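Local coordinates for ferric uptake regulation protein (Helicobacter pylori, PDB 2XIG), which probably acts as a global iron-dependent repressor, using ferrous iron as a cofactor to bind the operators of the genes it silences, at residues R3-T6 with L7-L11; R88-I91 with A92-H96. The protein carries 2 engineered substitutions. All coordinates share one frame; numbering follows the deposited sequence.

Contact 1. Residues R3-T6 with L7-L11; sequences RLET and LESIL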
loop_
_atom_site.group_PDB
_atom_site.type_symbol
_atom_site.label_atom_id
_atom_site.label_comp_id
_atom_site.label_asym_id
_atom_site.label_seq_id
_atom_site.Cartn_x
_atom_site.Cartn_y
_atom_site.Cartn_z
ATOM N N ARG C 3 11.152 5.820 -33.807
ATOM C CA ARG C 3 11.620 4.463 -33.564
ATOM C C ARG C 3 13.044 4.285 -34.065
ATOM O O ARG C 3 13.417 4.842 -35.097
ATOM C CB ARG C 3 10.692 3.471 -34.254
ATOM C CG ARG C 3 9.251 3.558 -33.763
ATOM C CD ARG C 3 9.126 2.942 -32.389
ATOM N NE ARG C 3 7.751 2.940 -31.899
ATOM C CZ ARG C 3 7.225 3.910 -31.159
ATOM N NH1 ARG C 3 7.960 4.966 -30.835
ATOM N NH2 ARG C 3 5.965 3.823 -30.740
ATOM N N LEU C 4 13.829 3.499 -33.335
ATOM C CA LEU C 4 15.224 3.270 -33.683
ATOM C C LEU C 4 15.388 2.311 -34.862
ATOM O O LEU C 4 16.486 2.172 -35.405
ATOM C CB LEU C 4 15.977 2.707 -32.475
ATOM C CG LEU C 4 16.063 3.584 -31.229
ATOM C CD1 LEU C 4 17.024 2.960 -30.233
ATOM C CD2 LEU C 4 16.502 4.996 -31.598
ATOM N N GLU C 5 14.298 1.653 -35.251
ATOM C CA GLU C 5 14.366 0.540 -36.192
ATOM C C GLU C 5 12.994 0.338 -36.836
ATOM O O GLU C 5 11.965 0.591 -36.205
ATOM C CB GLU C 5 14.824 -0.722 -35.443
ATOM C CG GLU C 5 15.065 -1.958 -36.283
ATOM C CD GLU C 5 15.562 -3.140 -35.455
ATOM O OE1 GLU C 5 15.769 -4.232 -36.027
ATOM O OE2 GLU C 5 15.745 -2.985 -34.230
ATOM N N THR C 6 12.970 -0.096 -38.095
ATOM C CA THR C 6 11.694 -0.376 -38.746
ATOM C C THR C 6 11.014 -1.578 -38.088
ATOM O O THR C 6 11.680 -2.488 -37.585
ATOM C CB THR C 6 11.843 -0.678 -40.257
ATOM O OG1 THR C 6 12.545 -1.913 -40.432
ATOM C CG2 THR C 6 12.577 0.441 -40.964
ATOM N N LEU C 7 9.688 -1.587 -38.116
ATOM C CA LEU C 7 8.932 -2.736 -37.623
ATOM C C LEU C 7 9.370 -4.007 -38.344
ATOM O O LEU C 7 9.565 -5.051 -37.721
ATOM C CB LEU C 7 7.431 -2.520 -37.820
ATOM C CG LEU C 7 6.518 -3.659 -37.354
ATOM C CD1 LEU C 7 6.901 -4.097 -35.948
ATOM C CD2 LEU C 7 5.053 -3.241 -37.416
ATOM N N GLU C 8 9.521 -3.913 -39.665
ATOM C CA GLU C 8 9.870 -5.076 -40.476
ATOM C C GLU C 8 11.192 -5.692 -40.038
ATOM O O GLU C 8 11.319 -6.914 -39.943
ATOM C CB GLU C 8 9.939 -4.702 -41.961
ATOM C CG GLU C 8 8.595 -4.325 -42.570
ATOM C CD GLU C 8 8.193 -2.884 -42.286
ATOM O OE1 GLU C 8 7.090 -2.488 -42.717
ATOM O OE2 GLU C 8 8.971 -2.145 -41.648
ATOM N N SER C 9 12.173 -4.836 -39.787
ATOM C CA SER C 9 13.483 -5.267 -39.313
ATOM C C SER C 9 13.365 -5.998 -37.972
ATOM O O SER C 9 14.016 -7.017 -37.733
ATOM C CB SER C 9 14.403 -4.054 -39.170
ATOM O OG SER C 9 15.619 -4.421 -38.555
ATOM N N ILE C 10 12.518 -5.471 -37.096
ATOM C CA ILE C 10 12.299 -6.098 -35.792
ATOM C C ILE C 10 11.650 -7.472 -35.951
ATOM O O ILE C 10 12.089 -8.459 -35.345
ATOM C CB ILE C 10 11.458 -5.182 -34.878
ATOM C CG1 ILE C 10 12.200 -3.860 -34.660
ATOM C CG2 ILE C 10 11.157 -5.871 -33.547
ATOM C CD1 ILE C 10 11.450 -2.834 -33.874
ATOM N N LEU C 11 10.623 -7.546 -36.791
ATOM C CA LEU C 11 9.952 -8.823 -37.021
ATOM C C LEU C 11 10.871 -9.879 -37.649
ATOM O O LEU C 11 10.703 -11.071 -37.409
ATOM C CB LEU C 11 8.692 -8.639 -37.858
ATOM C CG LEU C 11 7.581 -7.877 -37.131
ATOM C CD1 LEU C 11 6.382 -7.683 -38.027
ATOM C CD2 LEU C 11 7.166 -8.589 -35.833
#
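Thr6 caps the N-terminus of helix 7-20 through its hydroxyl, which accepts a hydrogen bond from the backbone of Ser9 (Ser9 N to Thr6 OG1, 3.0 Å). With chi1 at 67°, OG1 sits between the backbone N and the carbonyl carbon of its own residue, the rotation that points it at the N-H of Ser9. The carbonyl of Thr6 begins the helical bonding, Ile10 N meeting Thr6 O at 3.1 Å with the donor tilted 19° from the carbonyl plane. One residue earlier, Glu5 runs fully extended alongside that turn. Its OE1 takes the hydroxyl proton of Ser9 on the anti lone pair, a short bond of 2.5 Å between Ser9 OG and Glu5 OE1. Ile10 lies across this carboxylate, with its CG1 3.5 Å from Glu5 CD. The Glu8 chain, itself exposed, bends at chi2 and brings OE2 back to 3.5 Å from Thr6 CB. Farther out, Arg13 forms a salt bridge with Glu5 OE1 and should favour its charged form, while Leu7 and Ile10 pack on Tyr37 of helix 27-38. The hydroxyl of that same tyrosine is hydrogen-bonded to the backbone oxygen Glu5 O.

Contact 2. Residues R88-I91 with A92-H96; sequences RYEI and AAKEH. With ZN (zinc ion), chain L; ZN (zinc ion), chain N.
Two cations meet at Glu90 OE1: Lys94 NZ donates to it at 2.8 Å, nearly in line with its C-O bond, and a zinc ion lies 2.6 Å from the same OE1. The other oxygen, Glu90 OE2, binds this zinc more tightly at 2.0 Å, making the carboxylate an asymmetric bidentate ligand. His42, His97 and His99 complete the site. Lys94 crosses the glutamate chain at about a right angle; a bend at chi3 (67°) turns its ammonium end to the carboxylate, and Glu110 forms a second salt bridge with NZ. The two anionic partners probably keep the lysine charged. The chain bends sharply here as strand 86-91 of the two-stranded antiparallel sheet ends and passes into the loop before strand 98-102, where the dimerization region probably begins, as in related Fur proteins. Ala93 centres an inverse gamma turn, closed by Lys94 N bonding to Ala92 O at 2.8 Å. Back from its ammonium group, the aliphatic part of Lys94 lies against Ile91, with CD 3.7 Å from Ile91 CG2, and Ile91 itself packs on Val33 and Tyr37 of helix 27-38. Farther along, His96 NE2 binds a different zinc at 2.1 Å, together with Asp98, Glu117 and His134.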
loop_
_atom_site.group_PDB
_atom_site.type_symbol
_atom_site.label_atom_id
_atom_site.label_comp_id
_atom_site.label_asym_id
_atom_site.label_seq_id
_atom_site.Cartn_x
_atom_site.Cartn_y
_atom_site.Cartn_z
ATOM N N ARG C 88 3.642 -2.420 -17.345
ATOM C CA ARG C 88 3.275 -1.887 -18.641
ATOM C C ARG C 88 4.447 -2.029 -19.614
ATOM O O ARG C 88 5.599 -1.987 -19.204
ATOM C CB ARG C 88 2.789 -0.441 -18.529
ATOM C CG ARG C 88 1.379 -0.362 -17.932
ATOM C CD ARG C 88 0.782 1.018 -17.973
ATOM N NE ARG C 88 -0.649 0.960 -18.273
ATOM C CZ ARG C 88 -1.572 0.497 -17.436
ATOM N NH1 ARG C 88 -1.218 0.049 -16.246
ATOM N NH2 ARG C 88 -2.852 0.478 -17.790
ATOM N N TYR C 89 4.125 -2.211 -20.885
ATOM C CA TYR C 89 5.123 -2.625 -21.871
ATOM C C TYR C 89 5.264 -1.642 -23.019
ATOM O O TYR C 89 4.318 -0.939 -23.382
ATOM C CB TYR C 89 4.761 -4.005 -22.435
ATOM C CG TYR C 89 4.896 -5.136 -21.438
ATOM C CD1 TYR C 89 6.054 -5.893 -21.380
ATOM C CD2 TYR C 89 3.863 -5.445 -20.552
ATOM C CE1 TYR C 89 6.187 -6.927 -20.475
ATOM C CE2 TYR C 89 3.990 -6.472 -19.638
ATOM C CZ TYR C 89 5.153 -7.209 -19.605
ATOM O OH TYR C 89 5.294 -8.231 -18.704
ATOM N N GLU C 90 6.456 -1.617 -23.610
ATOM C CA GLU C 90 6.696 -0.782 -24.765
ATOM C C GLU C 90 7.752 -1.431 -25.642
ATOM O O GLU C 90 8.526 -2.285 -25.191
ATOM C CB GLU C 90 7.169 0.600 -24.330
ATOM C CG GLU C 90 8.404 0.556 -23.447
ATOM C CD GLU C 90 8.852 1.938 -23.010
ATOM O OE1 GLU C 90 8.791 2.872 -23.840
ATOM O OE2 GLU C 90 9.262 2.080 -21.836
ATOM N N ILE C 91 7.780 -1.020 -26.898
ATOM C CA ILE C 91 8.752 -1.547 -27.840
ATOM C C ILE C 91 10.150 -1.102 -27.390
ATOM O O ILE C 91 10.324 0.016 -26.910
ATOM C CB ILE C 91 8.416 -1.058 -29.271
ATOM C CG1 ILE C 91 9.100 -1.918 -30.337
ATOM C CG2 ILE C 91 8.702 0.436 -29.422
ATOM C CD1 ILE C 91 8.557 -3.336 -30.429
ATOM N N ALA C 92 11.133 -1.989 -27.507
ATOM C CA ALA C 92 12.481 -1.715 -27.016
ATOM C C ALA C 92 13.238 -0.754 -27.932
ATOM O O ALA C 92 14.157 -0.069 -27.492
ATOM C CB ALA C 92 13.264 -3.015 -26.857
ATOM N N ALA C 93 12.841 -0.706 -29.199
ATOM C CA ALA C 93 13.549 0.106 -30.196
ATOM C C ALA C 93 13.197 1.599 -30.110
ATOM O O ALA C 93 12.655 2.173 -31.057
ATOM C CB ALA C 93 13.275 -0.432 -31.590
ATOM N N LYS C 94 13.510 2.202 -28.963
ATOM C CA LYS C 94 13.258 3.617 -28.673
ATOM C C LYS C 94 14.476 4.185 -27.950
ATOM O O LYS C 94 15.165 3.460 -27.234
ATOM C CB LYS C 94 12.009 3.793 -27.771
ATOM C CG LYS C 94 10.657 3.659 -28.479
ATOM C CD LYS C 94 9.464 3.528 -27.481
ATOM C CE LYS C 94 9.217 4.794 -26.667
ATOM N NZ LYS C 94 7.964 4.641 -25.806
ATOM N N GLU C 95 14.737 5.479 -28.142
ATOM C CA GLU C 95 15.810 6.191 -27.449
ATOM C C GLU C 95 15.686 5.994 -25.929
ATOM O O GLU C 95 14.576 5.859 -25.401
ATOM C CB GLU C 95 15.733 7.690 -27.799
ATOM C CG GLU C 95 16.524 8.641 -26.889
ATOM C CD GLU C 95 17.734 9.276 -27.572
ATOM O OE1 GLU C 95 18.803 9.375 -26.931
ATOM O OE2 GLU C 95 17.616 9.686 -28.745
ATOM N N HIS C 96 16.817 5.968 -25.227
ATOM C CA HIS C 96 16.772 5.822 -23.773
ATOM C C HIS C 96 15.931 6.903 -23.131
ATOM O O HIS C 96 16.065 8.076 -23.448
ATOM C CB HIS C 96 18.152 5.899 -23.130
ATOM C CG HIS C 96 18.084 6.021 -21.643
ATOM N ND1 HIS C 96 17.806 4.944 -20.829
ATOM C CD2 HIS C 96 18.184 7.096 -20.825
ATOM C CE1 HIS C 96 17.764 5.345 -19.571
ATOM N NE2 HIS C 96 17.986 6.646 -19.542
HETATM ZN ZN ZN L . 9.005 4.087 -21.582
HETATM ZN ZN ZN N . 18.069 7.822 -17.757
#

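The capped helix start of contact 1 and the strand exit of contact 2 touch directly, their centres about 12 Å apart. Residues 3-6 run beside the turn at Ala93: Leu4 N lies 2.9 Å from Ala93 O, probably a hydrogen bond. Apolar packing continues this join, with Ile10 CD1 3.8 Å from Ala93 CB, and Leu4 CD1 rests 3.6 Å from the backbone oxygen Lys94 O. Arg3 NE comes within 3.6 Å of Ile91 CG2. Tyr37 of helix 27-38 is common to both contacts, taking a hydrogen bond from Arg3 NH2 at its backbone O and packing against Ile91. Contact 2 supplies ligands to two zinc sites, whereas contact 1 supplies none; Ile10 stays about 11 Å from Glu90 between nearest side-chain atoms.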